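Local structure of dTDP-glucose 4,6-dehydratase (Klebsiella pneumoniae, 5U4Q) at residues D80-H84 with L234-P238; A277-L282 with V324-V328. The protein binds NAD and probably removes water from dTDP-glucose or a related sugar nucleotide to give the 4-keto-6-deoxy sugar. All coordinates share one frame; numbering follows the deposited sequence.

Interaction 1 of 2, residues D80-H84 with L234-P238; sequences DRVIH and LDVIP
R81, the first residue of strand 81-84, comes nearest L234, where helix 223-234 gives way to a loop, with 7.6 Å between R81 CA and L234 CA. R81 and I83 both direct their side chains at 234-238, as alternate residues of a strand do, while V82 points to the other side. With its CG beside the backbone N (chi1 -62°) and the chain extended as far as NE, R81 reaches out to the loop, its side chain crossing those of D235 and I237 at about a right angle. Its NH1 forms a salt bridge with D235 OD1 at 2.6 Å; the hydrogen bond within it is weak, the angle at the hydrogen being 122°. OD1 lies at the guanidinium edge, and the carboxylate plane is turned 80° from the guanidinium. NH1 also comes within 3.2 Å of L234 O, which is hydrogen-bonded to H123 ND1. Strand 81-84 runs parallel between strands 5-9 and 123-129 of the Rossmann sheet, and L234 packs over this face, reaching F6 and V125 on the flanking strands. In the buried part, L234 CD2 meets I83 CB at 4.2 Å. Farther out, I237 CD1 sits 4.0 Å from R81 NH2.

Interaction 2 of 2, residues A277-L282 with V324-V328; sequences ALEEAL and VKNFV
V324 and V328, one turn apart on helix 320-334, pack against A277, L278, A281 and L282 of helix 271-282. Both helices belong to the C-terminal part, which in extended short-chain dehydrogenases usually forms the substrate-binding domain. The axes of the two short segments approach to 9.8 Å and cross at -44°. Packing is close at the alanines, whose short side chains let the valines come near the backbone: V324 sets CG1 and CG2 about A277 CB, each 3.9 Å from it, and CG1 also lies over the A277-L278 peptide. One turn on, V328 divides its branches. CG2, beside the backbone N, touches L278 CD2 at 3.7 Å and A281 CB at 3.8 Å; CG1, anti to that N (chi1 169°), meets L282 CD2 at 3.9 Å. On the inner side L278 and F327 also pack on helix 194-203, which closes this flank. The outer flank is looser. There E280 and K325, both exposed, extend past the alanines, and E280 OE2 stays 4.9 Å from K325 NZ, too far for a salt bridge, though the opposite charges may attract weakly. With methyl groups meeting methyl groups and one peptide, the segments are held by shape and the burial of apolar surface.

In the fold
Interactions 1 and 2 lie on opposite sides of the chain's centre, their own centres about 34 Å apart, and share no strand or helix. Interaction 1 belongs to the Rossmann part: its apolar end is buried against the central sheet, with the I83 side chain about 8 Å from the bound NAD, and its outer end is a charged pair nearer the surface. Interaction 2 joins two helices from the later part of the chain, where an apolar seam has a buried flank and an exposed one. Both are partly buried. The difference is chemical: 80-84 with 234-238 combines a salt bridge with modest apolar contact, whereas 277-282 with 324-328 relies on aliphatic packing.

Interaction 1 of 2, residues D80-H84 with L234-P238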
loop_
_atom_site.group_PDB
_atom_site.type_symbol
_atom_site.label_atom_id
_atom_site.label_comp_id
_atom_site.label_asym_id
_atom_site.label_seq_id
_atom_site.Cartn_x
_atom_site.Cartn_y
_atom_site.Cartn_z
ATOM N N ASP A 80 22.610 13.208 -1.299
ATOM C CA ASP A 80 22.938 12.583 -2.553
ATOM C C ASP A 80 22.169 11.272 -2.687
ATOM O O ASP A 80 21.641 10.974 -3.743
ATOM C CB ASP A 80 24.443 12.354 -2.647
ATOM C CG ASP A 80 25.205 13.660 -2.609
ATOM O OD1 ASP A 80 24.996 14.482 -3.540
ATOM O OD2 ASP A 80 25.962 13.886 -1.656
ATOM N N ARG A 81 22.100 10.485 -1.613
ATOM C CA ARG A 81 21.383 9.228 -1.634
ATOM C C ARG A 81 20.660 9.011 -0.317
ATOM O O ARG A 81 21.009 9.592 0.704
ATOM C CB ARG A 81 22.350 8.092 -1.902
ATOM C CG ARG A 81 22.999 8.258 -3.285
ATOM C CD ARG A 81 23.809 7.096 -3.749
ATOM N NE ARG A 81 24.575 7.528 -4.907
ATOM C CZ ARG A 81 25.671 6.927 -5.360
ATOM N NH1 ARG A 81 26.192 5.857 -4.732
ATOM N NH2 ARG A 81 26.279 7.430 -6.423
ATOM N N VAL A 82 19.651 8.141 -0.338
ATOM C CA VAL A 82 18.884 7.835 0.850
ATOM C C VAL A 82 18.746 6.336 0.958
ATOM O O VAL A 82 18.463 5.678 -0.034
ATOM C CB VAL A 82 17.475 8.454 0.767
ATOM C CG1 VAL A 82 16.591 8.005 1.922
ATOM C CG2 VAL A 82 17.557 9.978 0.697
ATOM N N ILE A 83 18.992 5.810 2.166
ATOM C CA ILE A 83 18.729 4.394 2.500
ATOM C C ILE A 83 17.661 4.429 3.584
ATOM O O ILE A 83 17.895 4.877 4.724
ATOM C CB ILE A 83 19.988 3.578 2.874
ATOM C CG1 ILE A 83 19.613 2.157 3.309
ATOM C CG2 ILE A 83 20.795 4.228 3.963
ATOM C CD1 ILE A 83 18.936 1.297 2.271
ATOM N N HIS A 84 16.441 4.040 3.211
ATOM C CA HIS A 84 15.301 4.117 4.096
ATOM C C HIS A 84 15.012 2.767 4.716
ATOM O O HIS A 84 14.579 1.824 4.037
ATOM C CB HIS A 84 14.092 4.663 3.324
ATOM C CG HIS A 84 12.840 4.680 4.121
ATOM N ND1 HIS A 84 12.753 5.296 5.351
ATOM C CD2 HIS A 84 11.622 4.149 3.876
ATOM C CE1 HIS A 84 11.540 5.133 5.831
ATOM N NE2 HIS A 84 10.834 4.436 4.960
ATOM N N LEU A 234 23.521 0.579 -3.277
ATOM C CA LEU A 234 23.399 2.036 -3.203
ATOM C C LEU A 234 24.141 2.693 -4.373
ATOM O O LEU A 234 23.714 3.766 -4.836
ATOM C CB LEU A 234 23.901 2.577 -1.833
ATOM C CG LEU A 234 22.850 2.628 -0.701
ATOM C CD1 LEU A 234 23.494 2.639 0.684
ATOM C CD2 LEU A 234 21.939 3.845 -0.857
ATOM N N ASP A 235 25.203 2.045 -4.863
ATOM C CA ASP A 235 26.020 2.574 -5.975
ATOM C C ASP A 235 25.547 2.154 -7.360
ATOM O O ASP A 235 26.126 2.613 -8.352
ATOM C CB ASP A 235 27.499 2.140 -5.853
ATOM C CG ASP A 235 28.258 2.842 -4.773
ATOM O OD1 ASP A 235 27.827 3.889 -4.251
ATOM O OD2 ASP A 235 29.368 2.330 -4.476
ATOM N N VAL A 236 24.522 1.303 -7.456
ATOM C CA VAL A 236 24.012 0.871 -8.747
ATOM C C VAL A 236 22.692 1.597 -8.937
ATOM O O VAL A 236 21.689 1.236 -8.331
ATOM C CB VAL A 236 23.839 -0.657 -8.843
ATOM C CG1 VAL A 236 23.265 -1.030 -10.200
ATOM C CG2 VAL A 236 25.174 -1.373 -8.627
ATOM N N ILE A 237 22.708 2.633 -9.761
ATOM C CA ILE A 237 21.547 3.507 -9.952
ATOM C C ILE A 237 20.656 3.017 -11.108
ATOM O O ILE A 237 21.110 2.955 -12.254
ATOM C CB ILE A 237 22.002 4.950 -10.172
ATOM C CG1 ILE A 237 22.812 5.418 -8.941
ATOM C CG2 ILE A 237 20.787 5.851 -10.423
ATOM C CD1 ILE A 237 23.297 6.839 -9.003
ATOM N N PRO A 238 19.393 2.654 -10.828
ATOM C CA PRO A 238 18.530 2.176 -11.911
ATOM C C PRO A 238 18.312 3.226 -12.981
ATOM O O PRO A 238 18.292 4.396 -12.678
ATOM C CB PRO A 238 17.202 1.876 -11.198
ATOM C CG PRO A 238 17.616 1.565 -9.806
ATOM C CD PRO A 238 18.701 2.550 -9.529
#

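Interaction 2 of 2, residues A277-L282 with V324-V328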
loop_
_atom_site.group_PDB
_atom_site.type_symbol
_atom_site.label_atom_id
_atom_site.label_comp_id
_atom_site.label_asym_id
_atom_site.label_seq_id
_atom_site.Cartn_x
_atom_site.Cartn_y
_atom_site.Cartn_z
ATOM N N ALA A 277 23.658 -24.786 17.369
ATOM C CA ALA A 277 24.852 -23.950 17.459
ATOM C C ALA A 277 24.776 -22.979 18.651
ATOM O O ALA A 277 25.778 -22.725 19.308
ATOM C CB ALA A 277 25.074 -23.187 16.166
ATOM N N LEU A 278 23.604 -22.380 18.869
ATOM C CA LEU A 278 23.423 -21.500 20.036
ATOM C C LEU A 278 23.598 -22.252 21.333
ATOM O O LEU A 278 24.217 -21.750 22.271
ATOM C CB LEU A 278 22.047 -20.842 20.060
ATOM C CG LEU A 278 21.861 -19.522 19.362
ATOM C CD1 LEU A 278 20.396 -19.143 19.456
ATOM C CD2 LEU A 278 22.729 -18.429 19.987
ATOM N N GLU A 279 23.040 -23.458 21.393
ATOM C CA GLU A 279 23.163 -24.280 22.610
ATOM C C GLU A 279 24.623 -24.540 22.968
ATOM O O GLU A 279 25.017 -24.425 24.136
ATOM C CB GLU A 279 22.382 -25.576 22.431
ATOM C CG GLU A 279 20.878 -25.395 22.527
ATOM C CD GLU A 279 20.107 -26.674 22.247
ATOM O OE1 GLU A 279 20.636 -27.547 21.516
ATOM O OE2 GLU A 279 18.980 -26.788 22.761
ATOM N N GLU A 280 25.427 -24.847 21.958
ATOM C CA GLU A 280 26.849 -25.090 22.136
ATOM C C GLU A 280 27.568 -23.828 22.597
ATOM O O GLU A 280 28.419 -23.885 23.483
ATOM C CB GLU A 280 27.477 -25.560 20.829
ATOM C CG GLU A 280 28.967 -25.882 20.938
ATOM C CD GLU A 280 29.620 -26.147 19.593
ATOM O OE1 GLU A 280 30.383 -27.134 19.500
ATOM O OE2 GLU A 280 29.379 -25.371 18.631
ATOM N N ALA A 281 27.242 -22.696 21.977
ATOM C CA ALA A 281 27.907 -21.434 22.301
ATOM C C ALA A 281 27.577 -20.930 23.692
ATOM O O ALA A 281 28.421 -20.337 24.352
ATOM C CB ALA A 281 27.558 -20.356 21.265
ATOM N N LEU A 282 26.340 -21.145 24.109
ATOM C CA LEU A 282 25.864 -20.691 25.426
ATOM C C LEU A 282 26.053 -21.725 26.523
ATOM O O LEU A 282 25.845 -21.412 27.710
ATOM C CB LEU A 282 24.390 -20.280 25.335
ATOM C CG LEU A 282 24.114 -19.085 24.418
ATOM C CD1 LEU A 282 22.626 -18.920 24.198
ATOM C CD2 LEU A 282 24.722 -17.806 24.987
ATOM N N VAL A 324 26.696 -17.426 14.397
ATOM C CA VAL A 324 26.216 -17.681 15.747
ATOM C C VAL A 324 27.278 -17.297 16.778
ATOM O O VAL A 324 26.959 -16.649 17.775
ATOM C CB VAL A 324 25.782 -19.153 15.917
ATOM C CG1 VAL A 324 25.578 -19.484 17.396
ATOM C CG2 VAL A 324 24.551 -19.421 15.099
ATOM N N LYS A 325 28.529 -17.688 16.532
ATOM C CA LYS A 325 29.626 -17.308 17.436
ATOM C C LYS A 325 29.750 -15.774 17.523
ATOM O O LYS A 325 29.944 -15.224 18.617
ATOM C CB LYS A 325 30.952 -17.933 17.009
ATOM C CG LYS A 325 31.020 -19.447 17.211
ATOM C CD LYS A 325 32.280 -20.000 16.563
ATOM C CE LYS A 325 32.330 -21.519 16.637
ATOM N NZ LYS A 325 32.845 -21.919 17.967
ATOM N N ASN A 326 29.609 -15.092 16.387
ATOM C CA ASN A 326 29.694 -13.622 16.367
ATOM C C ASN A 326 28.585 -13.007 17.215
ATOM O O ASN A 326 28.803 -12.066 18.013
ATOM C CB ASN A 326 29.614 -13.089 14.934
ATOM C CG ASN A 326 30.831 -13.456 14.091
ATOM O OD1 ASN A 326 31.860 -13.878 14.615
ATOM N ND2 ASN A 326 30.707 -13.322 12.789
ATOM N N PHE A 327 27.381 -13.554 17.083
ATOM C CA PHE A 327 26.273 -13.062 17.847
ATOM C C PHE A 327 26.505 -13.218 19.346
ATOM O O PHE A 327 26.294 -12.298 20.130
ATOM C CB PHE A 327 24.936 -13.725 17.469
ATOM C CG PHE A 327 23.823 -13.237 18.309
ATOM C CD1 PHE A 327 23.258 -11.992 18.042
ATOM C CD2 PHE A 327 23.411 -13.909 19.447
ATOM C CE1 PHE A 327 22.304 -11.442 18.866
ATOM C CE2 PHE A 327 22.445 -13.359 20.271
ATOM C CZ PHE A 327 21.897 -12.128 19.986
ATOM N N VAL A 328 26.919 -14.417 19.738
ATOM C CA VAL A 328 27.091 -14.720 21.170
ATOM C C VAL A 328 28.208 -13.878 21.788
ATOM O O VAL A 328 28.063 -13.389 22.901
ATOM C CB VAL A 328 27.261 -16.224 21.394
ATOM C CG1 VAL A 328 27.710 -16.528 22.831
ATOM C CG2 VAL A 328 25.947 -16.928 21.085
#